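Local coordinates for uncharacterized protein (Archaeoglobus fulgidus, PDB 3LOT) that probably cleaves 3-keto-5-aminohexanoate as a zinc-dependent TIM-barrel enzyme of the beta-keto acid cleavage family, at residues V7-C12 with R301-L306; E37-A42 with R73-Q78; E66-I71 with I83-G88; K102-L107 with N167-E172. All coordinates share one frame; numbering follows the deposited sequence. Where two conformers were deposited one is given.

Contact 1. Residues V7-C12 with R301-L306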
loop_
_atom_site.group_PDB
_atom_site.type_symbol
_atom_site.label_atom_id
_atom_site.label_comp_id
_atom_site.label_asym_id
_atom_site.label_seq_id
_atom_site.Cartn_x
_atom_site.Cartn_y
_atom_site.Cartn_z
ATOM N N VAL D 7 -8.045 -9.146 23.861
ATOM C CA VAL D 7 -9.481 -9.037 24.020
ATOM C C VAL D 7 -10.071 -8.323 22.795
ATOM O O VAL D 7 -9.689 -7.178 22.493
ATOM C CB VAL D 7 -9.887 -8.283 25.315
ATOM C CG1 VAL D 7 -11.426 -8.159 25.378
ATOM C CG2 VAL D 7 -9.346 -8.994 26.574
ATOM N N VAL D 8 -11.027 -9.004 22.152
ATOM C CA VAL D 8 -11.669 -8.556 20.925
ATOM C C VAL D 8 -13.132 -8.265 21.253
ATOM O O VAL D 8 -13.831 -9.139 21.818
ATOM C CB VAL D 8 -11.608 -9.644 19.802
ATOM C CG1 VAL D 8 -12.396 -9.214 18.533
ATOM C CG2 VAL D 8 -10.205 -9.942 19.441
ATOM N N ILE D 9 -13.586 -7.047 20.922
ATOM C CA ILE D 9 -15.021 -6.706 20.961
ATOM C C ILE D 9 -15.718 -7.322 19.742
ATOM O O ILE D 9 -15.392 -6.995 18.614
ATOM C CB ILE D 9 -15.270 -5.174 20.992
ATOM C CG1 ILE D 9 -14.557 -4.547 22.201
ATOM C CG2 ILE D 9 -16.792 -4.871 20.988
ATOM C CD1 ILE D 9 -14.731 -2.994 22.314
ATOM N N VAL D 10 -16.600 -8.286 19.970
ATOM C CA VAL D 10 -17.493 -8.802 18.949
ATOM C C VAL D 10 -18.881 -8.132 19.046
ATOM O O VAL D 10 -19.598 -8.272 20.082
ATOM C CB VAL D 10 -17.631 -10.311 19.062
ATOM C CG1 VAL D 10 -18.460 -10.851 17.852
ATOM C CG2 VAL D 10 -16.228 -10.999 19.061
ATOM N N THR D 11 -19.260 -7.401 17.991
ATOM C CA THR D 11 -20.557 -6.737 17.928
ATOM C C THR D 11 -21.483 -7.565 17.094
ATOM O O THR D 11 -21.064 -8.109 16.060
ATOM C CB THR D 11 -20.465 -5.334 17.312
ATOM O OG1 THR D 11 -19.656 -4.515 18.162
ATOM C CG2 THR D 11 -21.889 -4.734 17.196
ATOM N N CYS D 12 -22.733 -7.730 17.528
ATOM C CA CYS D 12 -23.687 -8.428 16.654
ATOM C C CYS D 12 -24.789 -7.497 16.158
ATOM O O CYS D 12 -25.535 -6.964 16.961
ATOM C CB CYS D 12 -24.262 -9.678 17.306
ATOM S SG CYS D 12 -25.110 -10.725 16.070
ATOM N N ARG D 301 -17.575 -1.654 27.821
ATOM C CA ARG D 301 -17.762 -0.352 28.439
ATOM C C ARG D 301 -16.417 0.294 28.847
ATOM O O ARG D 301 -16.222 1.504 28.663
ATOM C CB ARG D 301 -18.701 -0.485 29.644
ATOM C CG ARG D 301 -20.141 -0.726 29.242
ATOM C CD ARG D 301 -21.122 -0.805 30.453
ATOM N NE ARG D 301 -22.442 -1.022 29.869
ATOM C CZ ARG D 301 -23.012 -2.205 29.681
ATOM N NH1 ARG D 301 -22.494 -3.311 30.175
ATOM N NH2 ARG D 301 -24.183 -2.258 29.082
ATOM N N GLU D 302 -15.497 -0.496 29.385
ATOM C CA GLU D 302 -14.216 0.050 29.864
ATOM C C GLU D 302 -13.336 0.363 28.662
ATOM O O GLU D 302 -12.626 1.373 28.654
ATOM C CB GLU D 302 -13.539 -0.926 30.842
ATOM C CG GLU D 302 -12.250 -0.408 31.513
ATOM C CD GLU D 302 -11.004 -0.498 30.614
ATOM O OE1 GLU D 302 -10.979 -1.368 29.707
ATOM O OE2 GLU D 302 -10.057 0.317 30.789
ATOM N N ILE D 303 -13.375 -0.493 27.649
ATOM C CA ILE D 303 -12.571 -0.279 26.461
ATOM C C ILE D 303 -13.000 0.978 25.721
ATOM O O ILE D 303 -12.156 1.798 25.407
ATOM C CB ILE D 303 -12.610 -1.476 25.487
ATOM C CG1 ILE D 303 -11.900 -2.693 26.108
ATOM C CG2 ILE D 303 -12.003 -1.090 24.152
ATOM C CD1 ILE D 303 -12.114 -4.001 25.342
ATOM N N LEU D 304 -14.292 1.174 25.494
ATOM C CA LEU D 304 -14.781 2.366 24.759
ATOM C C LEU D 304 -15.125 3.583 25.656
ATOM O O LEU D 304 -15.481 4.647 25.146
ATOM C CB LEU D 304 -15.999 1.979 23.964
ATOM C CG LEU D 304 -15.751 0.805 23.016
ATOM C CD1 LEU D 304 -17.055 0.448 22.276
ATOM C CD2 LEU D 304 -14.645 1.186 22.041
ATOM N N GLY D 305 -14.993 3.458 26.966
ATOM C CA GLY D 305 -15.341 4.556 27.892
ATOM C C GLY D 305 -16.823 4.898 27.948
ATOM O O GLY D 305 -17.197 6.054 27.865
ATOM N N LEU D 306 -17.670 3.875 28.071
ATOM C CA LEU D 306 -19.116 4.050 28.001
ATOM C C LEU D 306 -19.693 4.344 29.368
ATOM O O LEU D 306 -19.076 4.022 30.374
ATOM C CB LEU D 306 -19.779 2.817 27.398
ATOM C CG LEU D 306 -19.319 2.460 25.986
ATOM C CD1 LEU D 306 -20.194 1.322 25.416
ATOM C CD2 LEU D 306 -19.394 3.763 25.189
#
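I9 and I303 meet tip to tip where the first strand of the TIM barrel, 7-13, faces the last helix of the chain, 297-304. V7 and I9, two residues apart, turn to this helix, while V8 between them faces helix 276-289.

The tight part gathers round one methyl. I9 CG1 lies beside the backbone N (chi1 -57°) and the chain runs on extended, which carries CD1 out to the helix, 3.8 Å from I303 CG2. L304 reaches in from the next helical position with the same kind of first torsion, and it also touches M48 of the neighbouring strand 48-54. The branched ends of I303 and L304 close round the I9 methyl; beta-branched isoleucine and valine suit the strand.

The outer part is looser. I303 is only partly buried, and beyond it E302 and G305 are exposed; G305, with positive phi, leaves the helix where a residue without a side chain meets little hindrance. R301 stands apart from these, buried on the far face of the helix with its charge paired to E110 and D298. Toward the start of the strand, V7 CG1 comes no closer than 4.2 Å to I303 CD1, whereas I9 CD1 also rests 4.0 Å from L304 CG.

Contact 2. Residues E37-A42 with R73-Q78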
loop_
_atom_site.group_PDB
_atom_site.type_symbol
_atom_site.label_atom_id
_atom_site.label_comp_id
_atom_site.label_asym_id
_atom_site.label_seq_id
_atom_site.Cartn_x
_atom_site.Cartn_y
_atom_site.Cartn_z
ATOM N N GLU D 37 -33.200 -12.295 19.755
ATOM C CA GLU D 37 -31.964 -12.501 19.017
ATOM C C GLU D 37 -30.815 -11.697 19.583
ATOM O O GLU D 37 -29.713 -12.182 19.561
ATOM C CB GLU D 37 -32.144 -12.119 17.564
ATOM C CG GLU D 37 -32.891 -13.143 16.796
ATOM C CD GLU D 37 -31.975 -14.305 16.384
ATOM O OE1 GLU D 37 -31.241 -14.184 15.337
ATOM O OE2 GLU D 37 -32.018 -15.321 17.127
ATOM N N ALA D 38 -31.064 -10.488 20.104
ATOM C CA ALA D 38 -30.009 -9.705 20.732
ATOM C C ALA D 38 -29.483 -10.435 22.000
ATOM O O ALA D 38 -28.274 -10.496 22.223
ATOM C CB ALA D 38 -30.509 -8.320 21.083
ATOM N N VAL D 39 -30.409 -10.945 22.824
ATOM C CA VAL D 39 -30.087 -11.612 24.109
ATOM C C VAL D 39 -29.336 -12.919 23.800
ATOM O O VAL D 39 -28.287 -13.240 24.405
ATOM C CB VAL D 39 -31.340 -11.799 24.988
ATOM C CG1 VAL D 39 -30.994 -12.546 26.276
ATOM C CG2 VAL D 39 -31.960 -10.427 25.316
ATOM N N LYS D 40 -29.818 -13.659 22.810
ATOM C CA LYS D 40 -29.079 -14.835 22.359
ATOM C C LYS D 40 -27.675 -14.489 21.840
ATOM O O LYS D 40 -26.741 -15.221 22.097
ATOM C CB LYS D 40 -29.868 -15.597 21.303
ATOM C CG LYS D 40 -31.116 -16.278 21.930
ATOM C CD LYS D 40 -32.036 -16.939 20.921
ATOM C CE LYS D 40 -33.472 -17.046 21.497
ATOM N NZ LYS D 40 -34.405 -17.772 20.598
ATOM N N ALA D 41 -27.531 -13.387 21.115
ATOM C CA ALA D 41 -26.229 -13.007 20.584
ATOM C C ALA D 41 -25.223 -12.663 21.700
ATOM O O ALA D 41 -24.043 -13.097 21.680
ATOM C CB ALA D 41 -26.395 -11.825 19.602
ATOM N N ALA D 42 -25.726 -11.934 22.699
ATOM C CA ALA D 42 -24.977 -11.620 23.905
ATOM C C ALA D 42 -24.472 -12.845 24.604
ATOM O O ALA D 42 -23.324 -12.908 24.989
ATOM C CB ALA D 42 -25.840 -10.798 24.866
ATOM N N ARG D 73 -35.469 -1.533 26.099
ATOM C CA ARG D 73 -35.839 -1.790 27.471
ATOM C C ARG D 73 -35.913 -3.292 27.752
ATOM O O ARG D 73 -35.457 -3.771 28.788
ATOM C CB ARG D 73 -37.190 -1.140 27.810
ATOM C CG ARG D 73 -37.640 -1.393 29.264
ATOM C CD ARG D 73 -38.970 -0.679 29.606
ATOM N NE ARG D 73 -39.998 -0.953 28.594
ATOM C CZ ARG D 73 -40.600 -0.040 27.823
ATOM N NH1 ARG D 73 -40.342 1.259 27.936
ATOM N NH2 ARG D 73 -41.519 -0.441 26.944
ATOM N N GLU D 74 -36.500 -4.027 26.822
ATOM C CA GLU D 74 -36.653 -5.467 26.971
ATOM C C GLU D 74 -35.326 -6.194 26.896
ATOM O O GLU D 74 -35.134 -7.174 27.619
ATOM C CB GLU D 74 -37.635 -6.009 25.916
ATOM C CG GLU D 74 -39.087 -5.533 26.130
ATOM C CD GLU D 74 -39.777 -6.273 27.271
ATOM O OE1 GLU D 74 -39.798 -7.513 27.236
ATOM O OE2 GLU D 74 -40.296 -5.630 28.192
ATOM N N ILE D 75 -34.407 -5.755 26.025
ATOM C CA ILE D 75 -33.064 -6.366 26.013
ATOM C C ILE D 75 -32.404 -6.127 27.390
ATOM O O ILE D 75 -31.859 -7.065 28.044
ATOM C CB ILE D 75 -32.144 -5.822 24.894
ATOM C CG1 ILE D 75 -32.676 -6.192 23.503
ATOM C CG2 ILE D 75 -30.718 -6.428 25.038
ATOM C CD1 ILE D 75 -32.064 -5.360 22.362
ATOM N N LYS D 76 -32.482 -4.885 27.859
ATOM C CA LYS D 76 -31.824 -4.505 29.148
ATOM C C LYS D 76 -32.357 -5.302 30.361
ATOM O O LYS D 76 -31.600 -5.612 31.265
ATOM C CB LYS D 76 -31.948 -2.990 29.375
ATOM C CG LYS D 76 -31.346 -2.432 30.656
ATOM C CD LYS D 76 -31.524 -0.927 30.639
ATOM C CE LYS D 76 -31.297 -0.269 31.964
ATOM N NZ LYS D 76 -32.336 -0.718 32.892
ATOM N N LYS D 77 -33.647 -5.638 30.357
ATOM C CA LYS D 77 -34.200 -6.525 31.377
ATOM C C LYS D 77 -33.501 -7.872 31.456
ATOM O O LYS D 77 -33.347 -8.420 32.540
ATOM C CB LYS D 77 -35.675 -6.811 31.122
ATOM C CG LYS D 77 -36.583 -5.715 31.586
ATOM C CD LYS D 77 -38.033 -6.106 31.307
ATOM C CE LYS D 77 -38.916 -4.882 31.344
ATOM N NZ LYS D 77 -40.316 -5.258 31.038
ATOM N N GLN D 78 -33.131 -8.425 30.306
ATOM C CA GLN D 78 -32.541 -9.755 30.244
ATOM C C GLN D 78 -31.009 -9.766 30.215
ATOM O O GLN D 78 -30.395 -10.779 30.565
ATOM C CB GLN D 78 -33.042 -10.489 29.007
ATOM C CG GLN D 78 -34.544 -10.691 29.003
ATOM C CD GLN D 78 -34.942 -11.558 27.864
ATOM O OE1 GLN D 78 -34.363 -12.597 27.667
ATOM N NE2 GLN D 78 -35.918 -11.124 27.085
#
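V39 and A38 of helix 31-43 face I75 and Q78 of helix 65-78, two successive helices on the outside of the TIM barrel. The local axes run in broadly the same direction, crossing at -36° and approaching to 9.7 Å.

The apolar contacts lie on the buried side. A38, with nothing past CB, lets the helices come near: I75 CD1 stands 3.6 Å from A38 CB. I75 also presents its other branch, CG2, to V39 CG2 at 4.2 Å, and touches V35 and I83, serving both helix pair and sheet.

The mixed contacts lie toward solvent. Q78 crosses V39 at about a right angle, its CB 3.8 Å from V39 CG2 and its OE1 3.6 Å from V39 CG1; NE2 donates to OE2 of E36, on the same helix as V39. Replacing V39 by an alanine would probably open a gap between I75 and Q78, leaving the glutamine with its amide bond but without the methyls that its CB and OE1 rest on.

The ionic contact stays within one helix: K77 NZ and E74 OE2 form a salt bridge, 2.9 Å, on the syn side but tilted 29° out of the carboxylate plane. Apolar shape thus holds the buried part, and at the exposed edge Q78 adds a hydrogen bond to the facing helix.

Contact 3. Residues E66-I71 with I83-G88; sequences EVFRYI and INVTTG
T86 OG1 is gripped by several groups, while the methyl of the same side chain touches F68. The hydroxyl accepts from G88 N at 2.8 Å with a bent N-H...O angle of 139°, closing an ST turn, and G89 N donates to it as well; an unidentified molecule, probably from the crystallisation liquor, forms a further hydrogen bond, and T113 OG1 a weak one. With OG1 anti to the backbone N (chi1 -170°), it faces the turn, and CG2 takes the crowded position between N and carbonyl carbon. From there CG2 meets the edge of the F68 ring, near its plane, 3.8 Å from CZ. A threonine suits the site by offering a polar and an apolar branch at once.

V85 CG1 reaches the ring obliquely, 3.5 Å from F68 CE1, but V85 has two conformers, so this close approach is uncertain. V103, L107 and A53 also touch the phenylalanine, whose large flat side chain spans helix and strands.

Elsewhere on helix 65-78, R69 NE forms a salt bridge with E66 OE1 on its syn lone pair, 2.7 Å and nearly straight at 167°, while NH1 reaches A106 O of helix 103-107.

Helix 65-78 belongs to the beta-alpha-beta crossover linking parallel strands 48-54 and 82-85. The T86 side chain, just past the second strand, comes within about 4 Å of the zinc ion, at the C-terminal end of the strands, where TIM barrels carry their active sites.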
loop_
_atom_site.group_PDB
_atom_site.type_symbol
_atom_site.label_atom_id
_atom_site.label_comp_id
_atom_site.label_asym_id
_atom_site.label_seq_id
_atom_site.Cartn_x
_atom_site.Cartn_y
_atom_site.Cartn_z
ATOM N N GLU D 66 -40.647 4.854 19.916
ATOM C CA GLU D 66 -41.336 3.967 20.849
ATOM C C GLU D 66 -41.046 2.490 20.615
ATOM O O GLU D 66 -41.024 1.709 21.586
ATOM C CB GLU D 66 -42.828 4.229 20.899
ATOM C CG GLU D 66 -43.182 5.574 21.617
ATOM C CD GLU D 66 -42.065 6.195 22.514
ATOM O OE1 GLU D 66 -41.543 5.522 23.451
ATOM O OE2 GLU D 66 -41.749 7.399 22.285
ATOM N N VAL D 67 -40.769 2.132 19.364
ATOM C CA VAL D 67 -40.379 0.760 19.041
ATOM C C VAL D 67 -38.944 0.510 19.498
ATOM O O VAL D 67 -38.629 -0.491 20.168
ATOM C CB VAL D 67 -40.570 0.446 17.516
ATOM C CG1 VAL D 67 -40.141 -0.987 17.185
ATOM C CG2 VAL D 67 -42.080 0.673 17.108
ATOM N N PHE D 68 -38.059 1.430 19.167
ATOM C CA PHE D 68 -36.757 1.430 19.855
ATOM C C PHE D 68 -36.841 1.330 21.370
ATOM O O PHE D 68 -36.086 0.567 21.988
ATOM C CB PHE D 68 -35.949 2.663 19.509
ATOM C CG PHE D 68 -35.251 2.562 18.203
ATOM C CD1 PHE D 68 -34.090 1.803 18.093
ATOM C CD2 PHE D 68 -35.736 3.227 17.093
ATOM C CE1 PHE D 68 -33.408 1.705 16.901
ATOM C CE2 PHE D 68 -35.072 3.154 15.895
ATOM C CZ PHE D 68 -33.892 2.382 15.787
ATOM N N ARG D 69 -37.714 2.123 21.971
ATOM C CA ARG D 69 -37.758 2.179 23.433
ATOM C C ARG D 69 -38.134 0.801 23.975
ATOM O O ARG D 69 -37.502 0.298 24.923
ATOM C CB ARG D 69 -38.687 3.258 23.954
ATOM C CG ARG D 69 -38.521 3.453 25.473
ATOM C CD ARG D 69 -39.456 4.451 26.042
ATOM N NE ARG D 69 -39.561 5.675 25.256
ATOM C CZ ARG D 69 -38.714 6.697 25.308
ATOM N NH1 ARG D 69 -37.631 6.666 26.094
ATOM N NH2 ARG D 69 -38.944 7.772 24.556
ATOM N N TYR D 70 -39.127 0.186 23.342
ATOM C CA TYR D 70 -39.558 -1.143 23.729
ATOM C C TYR D 70 -38.441 -2.169 23.590
ATOM O O TYR D 70 -38.168 -2.905 24.538
ATOM C CB TYR D 70 -40.804 -1.562 22.935
ATOM C CG TYR D 70 -41.262 -2.960 23.215
ATOM C CD1 TYR D 70 -42.155 -3.239 24.267
ATOM C CD2 TYR D 70 -40.819 -4.006 22.432
ATOM C CE1 TYR D 70 -42.578 -4.558 24.513
ATOM C CE2 TYR D 70 -41.201 -5.289 22.665
ATOM C CZ TYR D 70 -42.067 -5.583 23.707
ATOM O OH TYR D 70 -42.450 -6.895 23.888
ATOM N N ILE D 71 -37.826 -2.238 22.411
ATOM C CA ILE D 71 -36.760 -3.205 22.132
ATOM C C ILE D 71 -35.590 -3.071 23.117
ATOM O O ILE D 71 -35.141 -4.046 23.734
ATOM C CB ILE D 71 -36.213 -3.047 20.703
ATOM C CG1 ILE D 71 -37.312 -3.371 19.690
ATOM C CG2 ILE D 71 -35.031 -3.961 20.477
ATOM C CD1 ILE D 71 -36.944 -3.120 18.261
ATOM N N ILE D 83 -26.001 -1.859 24.303
ATOM C CA ILE D 83 -27.037 -1.685 23.288
ATOM C C ILE D 83 -26.702 -0.459 22.448
ATOM O O ILE D 83 -26.789 0.712 22.912
ATOM C CB ILE D 83 -28.445 -1.533 23.926
ATOM C CG1 ILE D 83 -28.777 -2.758 24.827
ATOM C CG2 ILE D 83 -29.455 -1.274 22.795
ATOM C CD1 ILE D 83 -29.950 -2.568 25.810
ATOM N N ASN D 84 -26.214 -0.731 21.254
ATOM C CA ASN D 84 -25.823 0.293 20.273
ATOM C C ASN D 84 -27.009 0.521 19.339
ATOM O O ASN D 84 -27.430 -0.415 18.650
ATOM C CB ASN D 84 -24.610 -0.253 19.485
ATOM C CG ASN D 84 -24.106 0.696 18.372
ATOM O OD1 ASN D 84 -24.897 1.304 17.671
ATOM N ND2 ASN D 84 -22.771 0.752 18.169
ATOM N N VAL D 85 -27.488 1.761 19.278
ATOM C CA VAL D 85 -28.654 2.126 18.471
ATOM C C VAL D 85 -28.247 2.809 17.145
ATOM O O VAL D 85 -27.322 3.610 17.110
ATOM C CB VAL D 85 -29.542 3.071 19.291
ATOM C CG1 VAL D 85 -30.807 3.396 18.552
ATOM C CG2 VAL D 85 -29.833 2.428 20.632
ATOM N N THR D 86 -28.946 2.500 16.059
ATOM C CA THR D 86 -28.679 3.169 14.804
ATOM C C THR D 86 -29.315 4.558 14.788
ATOM O O THR D 86 -30.377 4.804 15.356
ATOM C CB THR D 86 -29.216 2.387 13.630
ATOM O OG1 THR D 86 -28.734 2.976 12.420
ATOM C CG2 THR D 86 -30.766 2.414 13.640
ATOM N N THR D 87 -28.606 5.483 14.173
ATOM C CA THR D 87 -29.188 6.718 13.680
ATOM C C THR D 87 -29.068 6.751 12.160
ATOM O O THR D 87 -29.390 7.768 11.557
ATOM C CB THR D 87 -28.494 7.997 14.256
ATOM O OG1 THR D 87 -27.177 8.134 13.716
ATOM C CG2 THR D 87 -28.407 7.942 15.752
ATOM N N GLY D 88 -28.599 5.653 11.556
ATOM C CA GLY D 88 -28.505 5.519 10.086
ATOM C C GLY D 88 -29.761 4.890 9.484
ATOM O O GLY D 88 -30.176 5.236 8.370
#

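Contact 4. Residues K102-L107 with N167-E172; sequences KVVPAL and NDTKPE
N167 CG lies beside the backbone N (chi1 -64°), which swings the amide up to P105; V104 has CG1 anti to its own N (chi1 174°), which aims that methyl at T169. The amide meets the proline obliquely: P105 CA is 3.4 Å from N167 OD1 and 3.5 Å from N167 ND2, with P105 CB 3.7 Å from the same nitrogen. The partners on proline are carbons, so this is packing; the amide's hydrogen bonds go elsewhere. ND2 donates to I163 O, and OD1 accepts from K108 NZ. An alanine in place of N167 would probably leave I163 O and K108 NZ without this partner and open a gap beside P105.

V104 CG1 rests 3.5 Å from T169 OG1, whose hydrogen bond goes to P109 O. Threonine thus satisfies a backbone carbonyl while also lending its CB to the packing, 3.9 Å from V104 CG1.

N167 is the first residue past helix 154-166. The helix ends in a Schellman motif, with D168 at positive phi as the C-prime residue, and T169 leads on into strand 170-175. Helix 103-107 therefore packs against the exit of its neighbour, V104 touching I163 of helix 154-166 as well as A112 of strand 111-115, which pairs in parallel with strand 170-175.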
loop_
_atom_site.group_PDB
_atom_site.type_symbol
_atom_site.label_atom_id
_atom_site.label_comp_id
_atom_site.label_asym_id
_atom_site.label_seq_id
_atom_site.Cartn_x
_atom_site.Cartn_y
_atom_site.Cartn_z
ATOM N N LYS D 102 -33.287 11.355 16.482
ATOM C CA LYS D 102 -34.204 11.558 17.645
ATOM C C LYS D 102 -34.160 10.455 18.696
ATOM O O LYS D 102 -34.512 10.664 19.858
ATOM C CB LYS D 102 -35.641 11.691 17.166
ATOM C CG LYS D 102 -35.868 12.935 16.383
ATOM C CD LYS D 102 -37.323 13.104 16.013
ATOM C CE LYS D 102 -37.679 14.603 15.777
ATOM N NZ LYS D 102 -38.744 14.666 14.708
ATOM N N VAL D 103 -33.747 9.273 18.276
ATOM C CA VAL D 103 -33.569 8.167 19.180
ATOM C C VAL D 103 -32.546 8.503 20.266
ATOM O O VAL D 103 -32.670 7.986 21.365
ATOM C CB VAL D 103 -33.186 6.854 18.402
ATOM C CG1 VAL D 103 -31.740 6.873 17.906
ATOM C CG2 VAL D 103 -33.433 5.652 19.258
ATOM N N VAL D 104 -31.585 9.400 19.985
ATOM C CA VAL D 104 -30.481 9.675 20.933
ATOM C C VAL D 104 -30.970 10.487 22.151
ATOM O O VAL D 104 -30.731 10.071 23.280
ATOM C CB VAL D 104 -29.209 10.207 20.230
ATOM C CG1 VAL D 104 -28.142 10.624 21.223
ATOM C CG2 VAL D 104 -28.638 9.111 19.266
ATOM N N PRO D 105 -31.725 11.567 21.939
ATOM C CA PRO D 105 -32.281 12.272 23.087
ATOM C C PRO D 105 -33.441 11.533 23.773
ATOM O O PRO D 105 -33.616 11.650 24.997
ATOM C CB PRO D 105 -32.755 13.600 22.482
ATOM C CG PRO D 105 -32.857 13.327 21.024
ATOM C CD PRO D 105 -31.725 12.433 20.755
ATOM N N ALA D 106 -34.201 10.762 23.008
ATOM C CA ALA D 106 -35.264 9.935 23.586
ATOM C C ALA D 106 -34.716 8.832 24.502
ATOM O O ALA D 106 -35.186 8.649 25.644
ATOM C CB ALA D 106 -36.148 9.364 22.498
ATOM N N LEU D 107 -33.738 8.076 24.003
ATOM C CA LEU D 107 -33.222 6.905 24.723
ATOM C C LEU D 107 -31.915 7.137 25.482
ATOM O O LEU D 107 -31.595 6.361 26.377
ATOM C CB LEU D 107 -33.061 5.681 23.791
ATOM C CG LEU D 107 -34.304 4.815 23.499
ATOM C CD1 LEU D 107 -35.351 5.604 22.849
ATOM C CD2 LEU D 107 -33.935 3.618 22.661
ATOM N N ASN D 167 -26.470 14.109 25.342
ATOM C CA ASN D 167 -27.123 12.947 25.919
ATOM C C ASN D 167 -26.112 11.902 26.358
ATOM O O ASN D 167 -26.482 10.747 26.658
ATOM C CB ASN D 167 -28.109 12.361 24.900
ATOM C CG ASN D 167 -29.226 13.327 24.571
ATOM O OD1 ASN D 167 -30.150 13.495 25.382
ATOM N ND2 ASN D 167 -29.169 13.954 23.383
ATOM N N ASP D 168 -24.838 12.307 26.412
ATOM C CA ASP D 168 -23.785 11.470 26.944
ATOM C C ASP D 168 -23.806 10.149 26.181
ATOM O O ASP D 168 -23.776 9.063 26.770
ATOM C CB ASP D 168 -24.019 11.272 28.443
ATOM C CG ASP D 168 -22.813 10.726 29.160
ATOM O OD1 ASP D 168 -21.749 10.685 28.544
ATOM O OD2 ASP D 168 -22.920 10.315 30.348
ATOM N N THR D 169 -23.876 10.241 24.855
ATOM C CA THR D 169 -23.844 9.057 23.988
ATOM C C THR D 169 -22.546 9.042 23.187
ATOM O O THR D 169 -22.159 10.052 22.616
ATOM C CB THR D 169 -25.038 9.045 23.040
ATOM O OG1 THR D 169 -26.263 9.051 23.784
ATOM C CG2 THR D 169 -25.006 7.802 22.115
ATOM N N LYS D 170 -21.862 7.901 23.149
ATOM C CA LYS D 170 -20.628 7.806 22.394
ATOM C C LYS D 170 -20.940 7.581 20.921
ATOM O O LYS D 170 -21.714 6.684 20.579
ATOM C CB LYS D 170 -19.735 6.664 22.836
ATOM C CG LYS D 170 -18.361 6.762 22.157
ATOM C CD LYS D 170 -17.345 5.815 22.698
ATOM C CE LYS D 170 -15.944 6.000 22.016
ATOM N NZ LYS D 170 -15.272 7.252 22.425
ATOM N N PRO D 171 -20.301 8.364 20.044
ATOM C CA PRO D 171 -20.413 8.105 18.626
ATOM C C PRO D 171 -19.597 6.902 18.166
ATOM O O PRO D 171 -18.413 6.755 18.480
ATOM C CB PRO D 171 -19.854 9.398 17.987
ATOM C CG PRO D 171 -19.785 10.370 19.081
ATOM C CD PRO D 171 -19.589 9.625 20.307
ATOM N N GLU D 172 -20.241 6.047 17.396
ATOM C CA GLU D 172 -19.535 5.026 16.653
ATOM C C GLU D 172 -19.591 5.486 15.214
ATOM O O GLU D 172 -20.665 5.516 14.630
ATOM C CB GLU D 172 -20.213 3.682 16.795
ATOM C CG GLU D 172 -19.508 2.601 15.988
ATOM C CD GLU D 172 -20.070 1.231 16.200
ATOM O OE1 GLU D 172 -21.060 0.910 15.538
ATOM O OE2 GLU D 172 -19.470 0.452 16.953
#

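How the contacts relate
All four contacts join parts of a single TIM barrel. Contact 3 lies nearest its zinc site, formed by H50, H52 and E262: the T86 side chain is about 4 Å from the metal, whereas the side chains of A38 in contact 2 and V104 in contact 4 are each about 13 Å away. Contacts 2 and 3 share helix 65-78, their centres about 12 Å apart. Contacts 3 and 4, their centres about 10 Å apart, are joined by R69 NH1 to A106 O and by a weak hydrogen bond from N84 ND2 to E172 OE1; N84 OD1 also bonds to H50 ND1, which probably steadies that ligand. Contact 1 touches contact 2 through C12 and A41, and contact 4 through L304, L306 and K170.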